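Co-chaperone DjlA N-terminal domain-containing protein (Porphyromonas gingivalis, PDB 2H5N) is of unknown function but has a TerB-like helical domain, binds magnesium and may be related to the N-terminal domain of the DjlA co-chaperone. Local coordinates at the interface of chains A and B. Sequence-based numbering; all coordinates share one arbitrary frame. Chains: chain A/B, Hypothetical protein PG_1108.

Contact 1: the interface of chains A and B. Residues chain A 29-30, 35, 40; chain B 33-35.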
ATOM      1  N   VAL A  29      -4.319   8.447  -3.791  1.00 20.35           N
ATOM      2  CA  VAL A  29      -2.992   8.258  -4.419  1.00 22.56           C
ATOM      3  C   VAL A  29      -2.426   6.832  -4.298  1.00 23.38           C
ATOM      4  O   VAL A  29      -1.616   6.424  -5.128  1.00 24.56           O
ATOM      5  CB  VAL A  29      -1.854   9.308  -3.940  1.00 22.37           C
ATOM      6  CG1 VAL A  29      -2.231  10.745  -4.257  1.00 22.07           C
ATOM      7  CG2 VAL A  29      -1.525   9.188  -2.487  1.00 23.44           C
ATOM      8  N   MET A  30      -2.810   6.084  -3.266  1.00 24.64           N
ATOM      9  CA  MET A  30      -2.390   4.672  -3.172  1.00 27.04           C
ATOM     10  C   MET A  30      -3.228   3.770  -4.065  1.00 25.78           C
ATOM     11  O   MET A  30      -2.849   2.620  -4.296  1.00 26.89           O
ATOM     12  CB  MET A  30      -2.474   4.132  -1.746  1.00 26.89           C
ATOM     13  CG  MET A  30      -1.786   5.003  -0.698  1.00 30.57           C
ATOM     14  SD  MET A  30      -1.429   4.190   0.880  1.00 32.95           S
ATOM     15  CE  MET A  30      -0.005   3.277   0.238  1.00 32.83           C
ATOM     16  N   ILE A  35       3.838   4.474  -6.311  1.00 30.17           N
ATOM     17  CA  ILE A  35       4.166   5.776  -5.708  1.00 31.18           C
ATOM     18  C   ILE A  35       4.768   6.770  -6.700  1.00 30.66           C
ATOM     19  O   ILE A  35       5.758   6.473  -7.357  1.00 30.64           O
ATOM     20  CB  ILE A  35       5.029   5.661  -4.429  1.00 31.81           C
ATOM     21  CG1 ILE A  35       6.250   4.780  -4.647  1.00 32.66           C
ATOM     22  CG2 ILE A  35       4.160   5.129  -3.281  1.00 33.32           C
ATOM     23  CD1 ILE A  35       7.424   5.065  -3.672  1.00 32.44           C
ATOM     24  N   ILE A  40       2.715  13.154  -4.092  1.00 23.23           N
ATOM     25  CA  ILE A  40       2.878  13.207  -2.625  1.00 23.14           C
ATOM     26  C   ILE A  40       3.347  14.590  -2.112  1.00 22.37           C
ATOM     27  O   ILE A  40       2.866  15.078  -1.087  1.00 21.98           O
ATOM     28  CB  ILE A  40       3.812  12.075  -2.104  1.00 23.66           C
ATOM     29  CG1 ILE A  40       3.391  10.696  -2.656  1.00 23.37           C
ATOM     30  CG2 ILE A  40       3.903  12.104  -0.554  1.00 21.85           C
ATOM     31  CD1 ILE A  40       1.919  10.347  -2.415  1.00 24.60           C
TER
ATOM     32  N   GLY B  33       2.822  -0.901   3.414  1.00 26.84           N
ATOM     33  CA  GLY B  33       1.586  -0.581   2.704  1.00 26.99           C
ATOM     34  C   GLY B  33       1.057   0.832   2.957  1.00 27.80           C
ATOM     35  O   GLY B  33      -0.034   1.147   2.527  1.00 27.15           O
ATOM     36  N   LYS B  34       1.823   1.656   3.677  1.00 27.85           N
ATOM     37  CA  LYS B  34       1.448   3.027   3.990  1.00 29.15           C
ATOM     38  C   LYS B  34       2.426   3.980   3.310  1.00 29.16           C
ATOM     39  O   LYS B  34       3.588   3.641   3.075  1.00 29.16           O
ATOM     40  CB  LYS B  34       1.453   3.278   5.507  1.00 28.88           C
ATOM     41  CG  LYS B  34       0.394   2.490   6.294  1.00 30.09           C
ATOM     42  CD  LYS B  34       0.694   2.517   7.790  1.00 31.10           C
ATOM     43  CE  LYS B  34       0.100   1.305   8.530  1.00 34.81           C
ATOM     44  NZ  LYS B  34       0.890   0.026   8.334  1.00 37.43           N
ATOM     45  N   ILE B  35       1.937   5.162   2.964  1.00 29.80           N
ATOM     46  CA  ILE B  35       2.789   6.258   2.479  1.00 29.45           C
ATOM     47  C   ILE B  35       3.080   7.127   3.677  1.00 28.22           C
ATOM     48  O   ILE B  35       2.154   7.526   4.376  1.00 27.58           O
ATOM     49  CB  ILE B  35       2.045   7.124   1.432  1.00 30.23           C
ATOM     50  CG1 ILE B  35       1.683   6.295   0.200  1.00 32.86           C
ATOM     51  CG2 ILE B  35       2.858   8.386   1.024  1.00 31.49           C
ATOM     52  CD1 ILE B  35       0.695   6.970  -0.710  1.00 32.36           C
TER
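The C-terminal turn of helix 15-30 of chain A, with A:Val29 and A:Met30, and the start of its helix 37-47, with A:Ile40, receive the loop of chain B that holds B:Gly33, B:Lys34 and B:Ile35. B:Ile35 is the group pushed in, and it loses 79 Å² of surface here. A:Met30 and B:Ile35 reach toward each other tip to tip. The methionine runs out with CG anti to the carbonyl carbon (chi1 -51°), then bends at the thioether (chi3 77°), which turns CE toward chain B, beside B:Ile35 CG1 and the B:Gly33-B:Lys34 backbone: A:Met30 CE lies 3.5 Å from B:Ile35 CG1, a tight carbon contact. A:Met30 SD is 3.8 Å from the same B:Ile35 CG1, while the thioether also passes alongside the backbone carbonyl of B:Gly33, with SD 3.7 Å from B:Gly33 O. Beyond CG1, the terminal methyl of B:Ile35 goes deeper. A:Val29 comes in at about a right angle to it, its CG2 3.6 Å from B:Ile35 CD1. From the helix 37-47 side A:Ile40 meets it tip to tip, CD1 to B:Ile35 CD1 at 4.0 Å. The other branch, B:Ile35 CG2, is 4.1 Å from A:Ile40 CD1, so both arms of the isoleucine are engaged. A:Ile35, the counterpart of B:Ile35, faces it more loosely, with A:Ile35 CG2 4.4 Å from B:Ile35 CG1. The two copies of this isoleucine hold different first rotamers, a local departure from the two-fold symmetry. Across the patch no nitrogen or oxygen comes within bonding distance of the other chain. A:Val29, at the end of helix 15-30, and B:Lys34, in the loop that follows it, are positions that bind magnesium in their own chains; the contact may help steady that helix-loop segment while it packs a greasy seam between the two copies; whether this pairing is the biological one the structure alone does not show.

Contact 2: the interface of chains A and B. Residues chain A 26, 40, 43-44, 61; chain B 35, 37.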
ATOM      1  N   LYS A  26      -4.335  10.300   0.829  1.00 18.09           N
ATOM      2  CA  LYS A  26      -3.606   9.028   0.836  1.00 18.01           C
ATOM      3  C   LYS A  26      -4.324   7.870   0.091  1.00 18.80           C
ATOM      4  O   LYS A  26      -3.718   7.135  -0.705  1.00 19.18           O
ATOM      5  CB  LYS A  26      -3.304   8.632   2.260  1.00 18.59           C
ATOM      6  CG  LYS A  26      -2.014   9.270   2.835  1.00 19.34           C
ATOM      7  CD  LYS A  26      -1.857   8.861   4.304  1.00 22.96           C
ATOM      8  CE  LYS A  26      -0.638   9.468   4.899  1.00 24.43           C
ATOM      9  NZ  LYS A  26      -0.204   8.842   6.211  1.00 25.75           N
ATOM     10  N   ILE A  40       2.715  13.154  -4.092  1.00 23.23           N
ATOM     11  CA  ILE A  40       2.878  13.207  -2.625  1.00 23.14           C
ATOM     12  C   ILE A  40       3.347  14.590  -2.112  1.00 22.37           C
ATOM     13  O   ILE A  40       2.866  15.078  -1.087  1.00 21.98           O
ATOM     14  CB  ILE A  40       3.812  12.075  -2.104  1.00 23.66           C
ATOM     15  CG1 ILE A  40       3.391  10.696  -2.656  1.00 23.37           C
ATOM     16  CG2 ILE A  40       3.903  12.104  -0.554  1.00 21.85           C
ATOM     17  CD1 ILE A  40       1.919  10.347  -2.415  1.00 24.60           C
ATOM     18  N   MET A  43       0.490  16.963  -2.472  1.00 20.44           N
ATOM     19  CA  MET A  43      -0.391  16.583  -1.350  1.00 20.37           C
ATOM     20  C   MET A  43       0.035  17.307  -0.051  1.00 21.31           C
ATOM     21  O   MET A  43      -0.778  17.967   0.609  1.00 21.36           O
ATOM     22  CB  MET A  43      -0.422  15.046  -1.171  1.00 19.47           C
ATOM     23  CG  MET A  43      -1.455  14.461  -0.132  1.00 20.41           C
ATOM     24  SD  MET A  43      -1.235  12.695   0.186  1.00 17.38           S
ATOM     25  CE  MET A  43       0.098  12.796   1.340  1.00 20.75           C
ATOM     26  N   THR A  44       1.301  17.191   0.330  1.00 21.47           N
ATOM     27  CA  THR A  44       1.678  17.817   1.583  1.00 22.01           C
ATOM     28  C   THR A  44       1.769  19.348   1.469  1.00 22.05           C
ATOM     29  O   THR A  44       1.393  20.037   2.389  1.00 21.40           O
ATOM     30  CB  THR A  44       2.963  17.224   2.147  1.00 22.86           C
ATOM     31  OG1 THR A  44       3.955  17.231   1.129  1.00 24.10           O
ATOM     32  CG2 THR A  44       2.719  15.753   2.616  1.00 22.43           C
ATOM     33  N   LEU A  61      -0.487  13.720   9.887  1.00 26.70           N
ATOM     34  CA  LEU A  61      -0.269  12.622   8.936  1.00 27.10           C
ATOM     35  C   LEU A  61      -0.164  11.291   9.664  1.00 27.35           C
ATOM     36  O   LEU A  61      -0.640  10.257   9.175  1.00 27.20           O
ATOM     37  CB  LEU A  61       1.014  12.866   8.139  1.00 26.73           C
ATOM     38  CG  LEU A  61       0.799  13.531   6.791  1.00 27.31           C
ATOM     39  CD1 LEU A  61       2.090  14.113   6.229  1.00 27.19           C
ATOM     40  CD2 LEU A  61       0.275  12.458   5.864  1.00 29.02           C
TER
ATOM     41  N   ILE B  35       1.937   5.162   2.964  1.00 29.80           N
ATOM     42  CA  ILE B  35       2.789   6.258   2.479  1.00 29.45           C
ATOM     43  C   ILE B  35       3.080   7.127   3.677  1.00 28.22           C
ATOM     44  O   ILE B  35       2.154   7.526   4.376  1.00 27.58           O
ATOM     45  CB  ILE B  35       2.045   7.124   1.432  1.00 30.23           C
ATOM     46  CG1 ILE B  35       1.683   6.295   0.200  1.00 32.86           C
ATOM     47  CG2 ILE B  35       2.858   8.386   1.024  1.00 31.49           C
ATOM     48  CD1 ILE B  35       0.695   6.970  -0.710  1.00 32.36           C
ATOM     49  N   PRO B  37       4.854  10.598   3.789  1.00 24.50           N
ATOM     50  CA  PRO B  37       5.469  11.575   2.884  1.00 23.76           C
ATOM     51  C   PRO B  37       6.855  12.026   3.314  1.00 23.64           C
ATOM     52  O   PRO B  37       7.682  12.263   2.458  1.00 23.85           O
ATOM     53  CB  PRO B  37       4.444  12.750   2.876  1.00 23.66           C
ATOM     54  CG  PRO B  37       3.148  12.109   3.190  1.00 22.97           C
ATOM     55  CD  PRO B  37       3.515  11.055   4.233  1.00 23.57           C
TER
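A:Lys26 NZ, the side-chain amino group, sits near two backbone carbonyls and makes a weak hydrogen bond to each: B:Ile35 O across the interface at 3.3 Å, and A:Leu61 O of its own chain, also at 3.3 Å. Beyond CG the lysine chain is extended (chi3 -179°), which places NZ between the last turn of helix 54-64 and the loop of chain B, where it can bridge them weakly. The rest of the patch is a socket for the ring of B:Pro37, the first residue of helix 37-46, which loses 86 Å² of surface. On one flank A:Ile40 crosses it at about a right angle, with CG2 3.5 Å from B:Pro37 CB. The methyl A:Thr44 CG2 presses on the same B:Pro37 CB at 3.5 Å, a tight fit. That threonine is steadied by its hydroxyl, A:Thr44 OG1, which donates to A:Ile40 O one turn back (3.3 Å). Deeper, A:Met43 bends at its thioether to bring CE 3.6 Å from B:Pro37 CG. A:Leu61 meets the ring tip to tip, CD1 3.8 Å from B:Pro37 CG and CD2 touching CD. Helices 37-47 and 54-64 of chain A thus seat the first residue of helix 37-46 of chain B, while helix 15-30 adds the weak bond to B:Ile35; the site probably sets the relative placement of the two copies in this assembly, whether or not the pairing is the biological one.

Contact 1 and contact 2 are neighbouring patches of one interface, with the centres of their C-alpha atoms about 7 Å apart. A:Ile40 and B:Ile35 belong to both, and helices 15-30 and 37-47 of chain A line both. On chain B, one continuous stretch serves them: the loop feeds contact 1 and, through B:Ile35, contact 2, which the first residue of the following helix completes. Each has a twin with the chains exchanged, so the pairing is reciprocal. The deposited assembly holds four copies; if this pairing persists in solution, magnesium binding at the helix end and loop might influence its geometry.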